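Local coordinates for sigma regulatory family protein-PP2C phosphatase (Chlamydia trachomatis serovar L2, PDB 6MAB), which probably acts as a membrane-anchored phosphatase whose periplasmic sensor domain, the part in this structure, is linked to regulation of the TCA cycle, at residues Ile36-Leu41 with Ala128-Asn133; Val145-Ser150 with Val204-Asp209; Ser191-Lys194 with Glu199-Cys202. All coordinates share one frame; numbering follows the deposited sequence.

Contact 1 of 3, residues Ile36-Leu41 with Ala128-Asn133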
loop_
_atom_site.group_PDB
_atom_site.type_symbol
_atom_site.label_atom_id
_atom_site.label_comp_id
_atom_site.label_asym_id
_atom_site.label_seq_id
_atom_site.Cartn_x
_atom_site.Cartn_y
_atom_site.Cartn_z
ATOM N N ILE A 36 0.910 -15.107 6.543
ATOM C CA ILE A 36 1.024 -16.435 7.123
ATOM C C ILE A 36 0.231 -16.517 8.415
ATOM O O ILE A 36 -0.483 -17.499 8.663
ATOM C CB ILE A 36 2.498 -16.794 7.346
ATOM C CG1 ILE A 36 3.154 -17.066 5.998
ATOM C CG2 ILE A 36 2.607 -18.022 8.256
ATOM C CD1 ILE A 36 4.653 -17.486 6.141
ATOM N N ASP A 37 0.387 -15.511 9.281
ATOM C CA ASP A 37 -0.266 -15.547 10.584
ATOM C C ASP A 37 -1.781 -15.453 10.442
ATOM O O ASP A 37 -2.519 -16.105 11.189
ATOM C CB ASP A 37 0.259 -14.424 11.487
ATOM C CG ASP A 37 1.665 -14.684 12.004
ATOM O OD1 ASP A 37 2.105 -15.845 11.954
ATOM O OD2 ASP A 37 2.316 -13.721 12.468
ATOM N N ILE A 38 -2.263 -14.637 9.491
ATOM C CA ILE A 38 -3.694 -14.518 9.254
ATOM C C ILE A 38 -4.275 -15.824 8.722
ATOM O O ILE A 38 -5.336 -16.265 9.180
ATOM C CB ILE A 38 -3.963 -13.339 8.302
ATOM C CG1 ILE A 38 -3.608 -12.031 9.005
ATOM C CG2 ILE A 38 -5.425 -13.319 7.885
ATOM C CD1 ILE A 38 -3.545 -10.860 8.065
ATOM N N LEU A 39 -3.590 -16.479 7.770
ATOM C CA LEU A 39 -4.086 -17.757 7.260
ATOM C C LEU A 39 -4.087 -18.806 8.366
ATOM O O LEU A 39 -5.044 -19.585 8.514
ATOM C CB LEU A 39 -3.248 -18.230 6.073
ATOM C CG LEU A 39 -3.574 -19.621 5.487
ATOM C CD1 LEU A 39 -4.974 -19.629 4.901
ATOM C CD2 LEU A 39 -2.580 -20.033 4.419
ATOM N N ALA A 40 -3.027 -18.834 9.161
ATOM C CA ALA A 40 -2.947 -19.810 10.238
ATOM C C ALA A 40 -4.066 -19.608 11.255
ATOM O O ALA A 40 -4.625 -20.586 11.769
ATOM C CB ALA A 40 -1.588 -19.714 10.927
ATOM N N LEU A 41 -4.371 -18.349 11.590
ATOM C CA LEU A 41 -5.455 -18.056 12.523
ATOM C C LEU A 41 -6.784 -18.495 11.938
ATOM O O LEU A 41 -7.563 -19.196 12.586
ATOM C CB LEU A 41 -5.501 -16.550 12.840
ATOM C CG LEU A 41 -6.650 -16.076 13.745
ATOM C CD1 LEU A 41 -6.585 -16.803 15.096
ATOM C CD2 LEU A 41 -6.593 -14.548 13.917
ATOM N N ALA A 128 -4.475 -2.036 3.873
ATOM C CA ALA A 128 -3.582 -3.137 3.578
ATOM C C ALA A 128 -4.399 -4.244 2.942
ATOM O O ALA A 128 -5.316 -4.779 3.568
ATOM C CB ALA A 128 -2.936 -3.630 4.862
ATOM N N VAL A 129 -4.064 -4.570 1.706
ATOM C CA VAL A 129 -4.746 -5.596 0.931
ATOM C C VAL A 129 -3.835 -6.806 0.926
ATOM O O VAL A 129 -2.761 -6.769 0.319
ATOM C CB VAL A 129 -5.032 -5.124 -0.494
ATOM C CG1 VAL A 129 -5.783 -6.188 -1.271
ATOM C CG2 VAL A 129 -5.801 -3.794 -0.473
ATOM N N LEU A 130 -4.264 -7.859 1.601
ATOM C CA LEU A 130 -3.510 -9.103 1.702
ATOM C C LEU A 130 -4.278 -10.209 0.992
ATOM O O LEU A 130 -5.477 -10.386 1.220
ATOM C CB LEU A 130 -3.275 -9.477 3.155
ATOM C CG LEU A 130 -2.031 -8.856 3.771
ATOM C CD1 LEU A 130 -2.091 -7.333 3.775
ATOM C CD2 LEU A 130 -1.801 -9.381 5.179
ATOM N N GLN A 131 -3.597 -10.900 0.085
ATOM C CA GLN A 131 -4.163 -12.014 -0.653
ATOM C C GLN A 131 -3.251 -13.207 -0.492
ATOM O O GLN A 131 -2.043 -13.081 -0.713
ATOM C CB GLN A 131 -4.332 -11.637 -2.123
ATOM C CG GLN A 131 -5.240 -10.438 -2.258
ATOM C CD GLN A 131 -5.486 -9.990 -3.699
ATOM O OE1 GLN A 131 -5.187 -10.704 -4.660
ATOM N NE2 GLN A 131 -6.064 -8.802 -3.839
ATOM N N THR A 132 -3.829 -14.335 -0.085
ATOM C CA THR A 132 -3.083 -15.558 0.177
ATOM C C THR A 132 -3.736 -16.742 -0.527
ATOM O O THR A 132 -4.939 -16.976 -0.371
ATOM C CB THR A 132 -3.008 -15.789 1.675
ATOM O OG1 THR A 132 -2.370 -14.661 2.280
ATOM C CG2 THR A 132 -2.224 -17.073 1.995
ATOM N N ASN A 133 -2.940 -17.498 -1.285
ATOM C CA ASN A 133 -3.473 -18.628 -2.027
ATOM C C ASN A 133 -3.829 -19.779 -1.085
ATOM O O ASN A 133 -3.105 -20.086 -0.131
ATOM C CB ASN A 133 -2.477 -19.096 -3.093
ATOM C CG ASN A 133 -2.634 -18.369 -4.389
ATOM O OD1 ASN A 133 -3.749 -18.019 -4.796
ATOM N ND2 ASN A 133 -1.525 -18.138 -5.063
#
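Leu39 turns its CG away from the backbone N of its own helix (chi1 175°), which carries CD2 up to the strand, where it meets CG2 of Thr132 at 3.8 Å. One residue earlier, Ile38 keeps CG1 beside its backbone N, and a nearly straight chi2 of 167° extends CD1 to CD2 of Leu130, 3.7 Å away. The Ile38 and Leu130 side chains cross at about a right angle, so the meeting is one methyl against another and not a long flank. No hydrogen bond joins Ile36-Leu41 to Ala128-Asn133. Neighbouring helix positions here meet alternate strand positions, since Leu130 and Thr132 project from the same face of the strand.

Threonine suits its place because its two branches do different work. CG2, anti to the backbone N, serves as the apolar surface for Leu39. OG1 accepts a hydrogen bond from ND2 of Asn35, the first residue of the same helix, so the polar branch is satisfied where the helix begins. Leucine and isoleucine suit the helix side, where their branched apolar ends offer methyls to the methyls of Leu130 and Thr132. Leu146 and Thr148, on the adjoining strand, extend the patch: Leu146 also touches Leu39, and Thr148 also touches Ile38. Gln131 lies on the other face of the strand, where its amide bonds to the backbone of Glu104 and Phe106. The whole is a helix packed on one face of an antiparallel sheet of strand order 2-1-5-4-3, an arrangement consistent with a PAS-like module of a Cache sensor domain.

Contact 2 of 3, residues Val145-Ser150 with Val204-Asp209; sequences VLYTLS and VFLRDD
At the edge of the Tyr147 ring, in its plane, lies a water, and the hydroxyl touches Leu206; Tyr101, earlier in the chain, meets the Tyr147 ring edge-to-face. In the loop, Phe205 has CG1 of Val204 over the centre of one ring face, 3.7 Å above it. The guanidinium of Arg207 is held side-on by Asp209: OD2 lies at its edge, in plane, while OD1, the partner of NE, is tilted from that plane.

Across the contact the direct touching is apolar. Leu149 and Leu206 reach toward each other tip to tip, their CD2 atoms 3.8 Å apart and their CD1 atoms 4.0 Å apart, so both methyls of each fork are used. Both leucines keep CG beside the backbone N and have a straight chi2 (177° in each), which sends the forks outward. CD2 of Leu206 also lies 4.0 Å from OH of Tyr147. OH of Tyr147 donates to the water, 2.7 Å away, and the water in turn donates to the carbonyl O of Leu206 at 2.8 Å. Tyrosine suits this position because it is long enough to carry a donor from the strand toward the loop while its ring stays buried.

Next to Leu206, Arg207 gives NH2 to OD2 of Asp209 at 2.9 Å and NE to OD1, both on the syn side, though out of the carboxylate plane at OD2, and its NH1 forms a salt bridge with Glu104. Two acids around one guanidinium would be expected to steady the arginine's positive charge and fix its rotation. The chemistry implies a loop seated on the sheet by leucine methyls, with one ordered water passing a hydrogen bond from a tyrosine to the carbonyl of Leu206.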
loop_
_atom_site.group_PDB
_atom_site.type_symbol
_atom_site.label_atom_id
_atom_site.label_comp_id
_atom_site.label_asym_id
_atom_site.label_seq_id
_atom_site.Cartn_x
_atom_site.Cartn_y
_atom_site.Cartn_z
ATOM N N VAL A 145 -8.623 -17.900 -2.666
ATOM C CA VAL A 145 -7.762 -16.880 -2.087
ATOM C C VAL A 145 -8.390 -16.401 -0.788
ATOM O O VAL A 145 -9.599 -16.181 -0.726
ATOM C CB VAL A 145 -7.558 -15.710 -3.070
ATOM C CG1 VAL A 145 -6.807 -14.548 -2.395
ATOM C CG2 VAL A 145 -6.800 -16.207 -4.298
ATOM N N LEU A 146 -7.574 -16.278 0.263
ATOM C CA LEU A 146 -7.983 -15.603 1.495
ATOM C C LEU A 146 -7.630 -14.128 1.340
ATOM O O LEU A 146 -6.450 -13.767 1.213
ATOM C CB LEU A 146 -7.293 -16.202 2.714
ATOM C CG LEU A 146 -7.710 -15.558 4.042
ATOM C CD1 LEU A 146 -9.193 -15.764 4.299
ATOM C CD2 LEU A 146 -6.913 -16.135 5.205
ATOM N N TYR A 147 -8.668 -13.287 1.290
ATOM C CA TYR A 147 -8.584 -11.875 0.968
ATOM C C TYR A 147 -8.911 -11.066 2.221
ATOM O O TYR A 147 -9.988 -11.234 2.796
ATOM C CB TYR A 147 -9.582 -11.607 -0.154
ATOM C CG TYR A 147 -9.715 -10.182 -0.650
ATOM C CD1 TYR A 147 -10.536 -9.282 -0.006
ATOM C CD2 TYR A 147 -9.062 -9.768 -1.805
ATOM C CE1 TYR A 147 -10.685 -7.966 -0.485
ATOM C CE2 TYR A 147 -9.204 -8.462 -2.286
ATOM C CZ TYR A 147 -10.021 -7.580 -1.624
ATOM O OH TYR A 147 -10.187 -6.290 -2.096
ATOM N N THR A 148 -7.985 -10.208 2.659
ATOM C CA THR A 148 -8.235 -9.360 3.820
ATOM C C THR A 148 -7.915 -7.898 3.513
ATOM O O THR A 148 -6.992 -7.572 2.745
ATOM C CB THR A 148 -7.473 -9.800 5.074
ATOM O OG1 THR A 148 -6.084 -9.825 4.807
ATOM C CG2 THR A 148 -7.917 -11.182 5.527
ATOM N N LEU A 149 -8.731 -7.031 4.116
ATOM C CA LEU A 149 -8.580 -5.580 4.092
ATOM C C LEU A 149 -8.490 -5.072 5.525
ATOM O O LEU A 149 -9.374 -5.359 6.339
ATOM C CB LEU A 149 -9.771 -4.914 3.399
ATOM C CG LEU A 149 -10.108 -5.322 1.970
ATOM C CD1 LEU A 149 -11.375 -4.601 1.508
ATOM C CD2 LEU A 149 -8.957 -5.047 1.000
ATOM N N SER A 150 -7.426 -4.330 5.822
ATOM C CA SER A 150 -7.159 -3.777 7.142
ATOM C C SER A 150 -6.878 -2.274 7.033
ATOM O O SER A 150 -6.056 -1.843 6.210
ATOM C CB SER A 150 -5.948 -4.540 7.775
ATOM O OG SER A 150 -5.392 -3.857 8.872
ATOM N N VAL A 204 -4.105 1.786 -7.743
ATOM C CA VAL A 204 -4.290 2.682 -6.613
ATOM C C VAL A 204 -5.455 2.246 -5.728
ATOM O O VAL A 204 -5.396 2.393 -4.511
ATOM C CB VAL A 204 -4.499 4.130 -7.125
ATOM C CG1 VAL A 204 -4.972 5.048 -6.017
ATOM C CG2 VAL A 204 -3.221 4.676 -7.750
ATOM N N PHE A 205 -6.533 1.768 -6.321
ATOM C CA PHE A 205 -7.765 1.469 -5.621
ATOM C C PHE A 205 -7.942 -0.052 -5.530
ATOM O O PHE A 205 -7.049 -0.825 -5.911
ATOM C CB PHE A 205 -8.913 2.178 -6.338
ATOM C CG PHE A 205 -8.780 3.680 -6.364
ATOM C CD1 PHE A 205 -8.912 4.423 -5.202
ATOM C CD2 PHE A 205 -8.549 4.347 -7.554
ATOM C CE1 PHE A 205 -8.794 5.791 -5.224
ATOM C CE2 PHE A 205 -8.433 5.726 -7.596
ATOM C CZ PHE A 205 -8.566 6.458 -6.446
ATOM N N LEU A 206 -9.092 -0.496 -5.019
ATOM C CA LEU A 206 -9.303 -1.927 -4.806
ATOM C C LEU A 206 -9.669 -2.667 -6.077
ATOM O O LEU A 206 -9.586 -3.899 -6.107
ATOM C CB LEU A 206 -10.395 -2.165 -3.774
ATOM C CG LEU A 206 -10.112 -1.716 -2.349
ATOM C CD1 LEU A 206 -11.328 -1.960 -1.502
ATOM C CD2 LEU A 206 -8.924 -2.507 -1.806
ATOM N N ARG A 207 -10.048 -1.945 -7.130
ATOM C CA ARG A 207 -10.365 -2.515 -8.423
ATOM C C ARG A 207 -9.564 -1.783 -9.486
ATOM O O ARG A 207 -9.274 -0.594 -9.348
ATOM C CB ARG A 207 -11.858 -2.409 -8.737
ATOM C CG ARG A 207 -12.737 -3.152 -7.763
ATOM C CD ARG A 207 -14.202 -2.804 -7.988
ATOM N NE ARG A 207 -14.563 -2.971 -9.387
ATOM C CZ ARG A 207 -15.109 -4.059 -9.922
ATOM N NH1 ARG A 207 -15.390 -5.130 -9.190
ATOM N NH2 ARG A 207 -15.385 -4.067 -11.220
ATOM N N ASP A 208 -9.205 -2.502 -10.546
ATOM C CA ASP A 208 -8.377 -1.941 -11.609
ATOM C C ASP A 208 -9.151 -1.032 -12.559
ATOM O O ASP A 208 -8.567 -0.565 -13.542
ATOM C CB ASP A 208 -7.722 -3.075 -12.405
ATOM N N ASP A 209 -10.433 -0.759 -12.289
ATOM C CA ASP A 209 -11.283 0.022 -13.180
ATOM C C ASP A 209 -11.824 1.286 -12.518
ATOM O O ASP A 209 -12.835 1.835 -12.966
ATOM C CB ASP A 209 -12.448 -0.838 -13.682
ATOM C CG ASP A 209 -13.364 -1.300 -12.557
ATOM O OD1 ASP A 209 -13.022 -1.062 -11.378
ATOM O OD2 ASP A 209 -14.425 -1.901 -12.847
HETATM O O HOH W 1 -8.589 -5.667 -4.146
#

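Contact 3 of 3, residues Ser191-Lys194 with Glu199-Cys202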
loop_
_atom_site.group_PDB
_atom_site.type_symbol
_atom_site.label_atom_id
_atom_site.label_comp_id
_atom_site.label_asym_id
_atom_site.label_seq_id
_atom_site.Cartn_x
_atom_site.Cartn_y
_atom_site.Cartn_z
ATOM N N SER A 191 -0.218 12.901 -8.411
ATOM C CA SER A 191 0.891 12.277 -9.117
ATOM C C SER A 191 2.230 12.949 -8.812
ATOM O O SER A 191 2.347 14.175 -8.801
ATOM C CB SER A 191 0.642 12.324 -10.622
ATOM O OG SER A 191 1.769 11.802 -11.307
ATOM N N ILE A 192 3.264 12.129 -8.606
ATOM C CA ILE A 192 4.615 12.672 -8.466
ATOM C C ILE A 192 5.311 13.001 -9.772
ATOM O O ILE A 192 6.424 13.534 -9.739
ATOM C CB ILE A 192 5.535 11.692 -7.723
ATOM C CG1 ILE A 192 5.735 10.417 -8.548
ATOM C CG2 ILE A 192 4.951 11.383 -6.343
ATOM C CD1 ILE A 192 6.852 9.522 -8.029
ATOM N N HIS A 193 4.726 12.678 -10.923
ATOM C CA HIS A 193 5.388 12.878 -12.203
ATOM C C HIS A 193 5.031 14.247 -12.781
ATOM O O HIS A 193 4.323 15.040 -12.155
ATOM C CB HIS A 193 5.021 11.738 -13.146
ATOM C CG HIS A 193 5.459 10.402 -12.636
ATOM N ND1 HIS A 193 6.775 10.126 -12.330
ATOM C CD2 HIS A 193 4.760 9.281 -12.345
ATOM C CE1 HIS A 193 6.866 8.887 -11.874
ATOM N NE2 HIS A 193 5.658 8.353 -11.872
ATOM N N LYS A 194 5.500 14.523 -14.011
ATOM C CA LYS A 194 5.182 15.789 -14.662
ATOM C C LYS A 194 3.723 15.831 -15.082
ATOM O O LYS A 194 3.131 16.908 -15.144
ATOM C CB LYS A 194 6.083 15.998 -15.874
ATOM C CG LYS A 194 5.893 17.330 -16.609
ATOM C CD LYS A 194 6.884 17.462 -17.756
ATOM N N GLU A 199 -4.082 5.871 -16.519
ATOM C CA GLU A 199 -3.402 4.588 -16.366
ATOM C C GLU A 199 -2.601 4.515 -15.068
ATOM O O GLU A 199 -2.346 3.413 -14.562
ATOM C CB GLU A 199 -2.509 4.344 -17.585
ATOM C CG GLU A 199 -3.271 4.142 -18.918
ATOM C CD GLU A 199 -3.816 5.436 -19.570
ATOM O OE1 GLU A 199 -3.459 6.569 -19.152
ATOM O OE2 GLU A 199 -4.615 5.311 -20.529
ATOM N N GLN A 200 -2.223 5.656 -14.493
ATOM C CA GLN A 200 -1.554 5.622 -13.198
ATOM C C GLN A 200 -2.441 5.075 -12.100
ATOM O O GLN A 200 -1.924 4.608 -11.081
ATOM C CB GLN A 200 -1.104 7.008 -12.770
ATOM C CG GLN A 200 0.033 7.548 -13.549
ATOM C CD GLN A 200 0.443 8.869 -12.998
ATOM O OE1 GLN A 200 -0.103 9.886 -13.371
ATOM N NE2 GLN A 200 1.370 8.862 -12.051
ATOM N N PHE A 201 -3.754 5.142 -12.257
ATOM C CA PHE A 201 -4.626 4.836 -11.140
ATOM C C PHE A 201 -5.052 3.378 -11.101
ATOM O O PHE A 201 -5.709 2.965 -10.137
ATOM C CB PHE A 201 -5.839 5.764 -11.172
ATOM C CG PHE A 201 -5.516 7.151 -10.729
ATOM C CD1 PHE A 201 -5.584 7.509 -9.385
ATOM C CD2 PHE A 201 -5.077 8.088 -11.647
ATOM C CE1 PHE A 201 -5.252 8.796 -8.991
ATOM C CE2 PHE A 201 -4.744 9.345 -11.250
ATOM C CZ PHE A 201 -4.824 9.701 -9.936
ATOM N N CYS A 202 -4.627 2.572 -12.080
ATOM C CA CYS A 202 -5.062 1.186 -12.157
ATOM C C CYS A 202 -4.592 0.349 -10.975
ATOM O O CYS A 202 -5.162 -0.724 -10.747
ATOM C CB CYS A 202 -4.568 0.564 -13.460
ATOM S SG CYS A 202 -5.233 1.416 -14.901
#
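An ST turn at Ser191 forms the first half of this contact: OG of Ser191 accepts from the backbone N of His193, two residues on, at 3.1 Å with a nearly straight N-H...O angle of 165°. A second hydrogen bond reaches the same atom, as NE2 of Gln200 donates to OG of Ser191 at 3.1 Å, with that oxygen lying in the amide plane. Since OG also bonds to the carbonyl O of Thr195, the hydroxyl itself must be the donor there, and three bonds grip this small buried group. Serine fits because a short side chain can serve its own turn and its neighbours at once.

Gln200 brings its amide to the turn on a chain extended beyond CG (chi2 -177°). Both ends of that amide are engaged: NE2 donates also to the carbonyl of Asn176, and OE1 accepts from the backbone N of Ser197, which fixes how the group is flipped. NE2 of Gln200 also sits at the edge of the His193 ring, 3.4 Å from its CD2, with ring and amide planes 43° apart. CG1 of Ile192 lies over one face of that imidazole. Glutamine, with a donor and an acceptor on one flat group, suits a place among backbone atoms. The arrangement is an ST turn whose hydroxyl is bonded by a glutamine amide from farther along the same loop, in the connection that follows strand 179-182 and precedes strand 224-225.

Contacts 1 and 2 lie 13 Å apart between centres and share the first antiparallel sheet, in which strands 126-135 and 142-151 are neighbours bonded backbone to backbone. Helix 35-45 packs on one face of that sheet; the 204-209 loop packs on the other. Contact 3 is 19 Å from contact 2 and 29 Å from contact 1, centre to centre, on the far side of the chain's middle from contact 1. Along the chain, contact 1 closes first, and contact 3 falls within the span between the two halves of contact 2. The long connection between strands 179-182 and 224-225 of the second sheet touches the first sheet through Leu206, so the two modules of a probable double Cache sensor are in contact here.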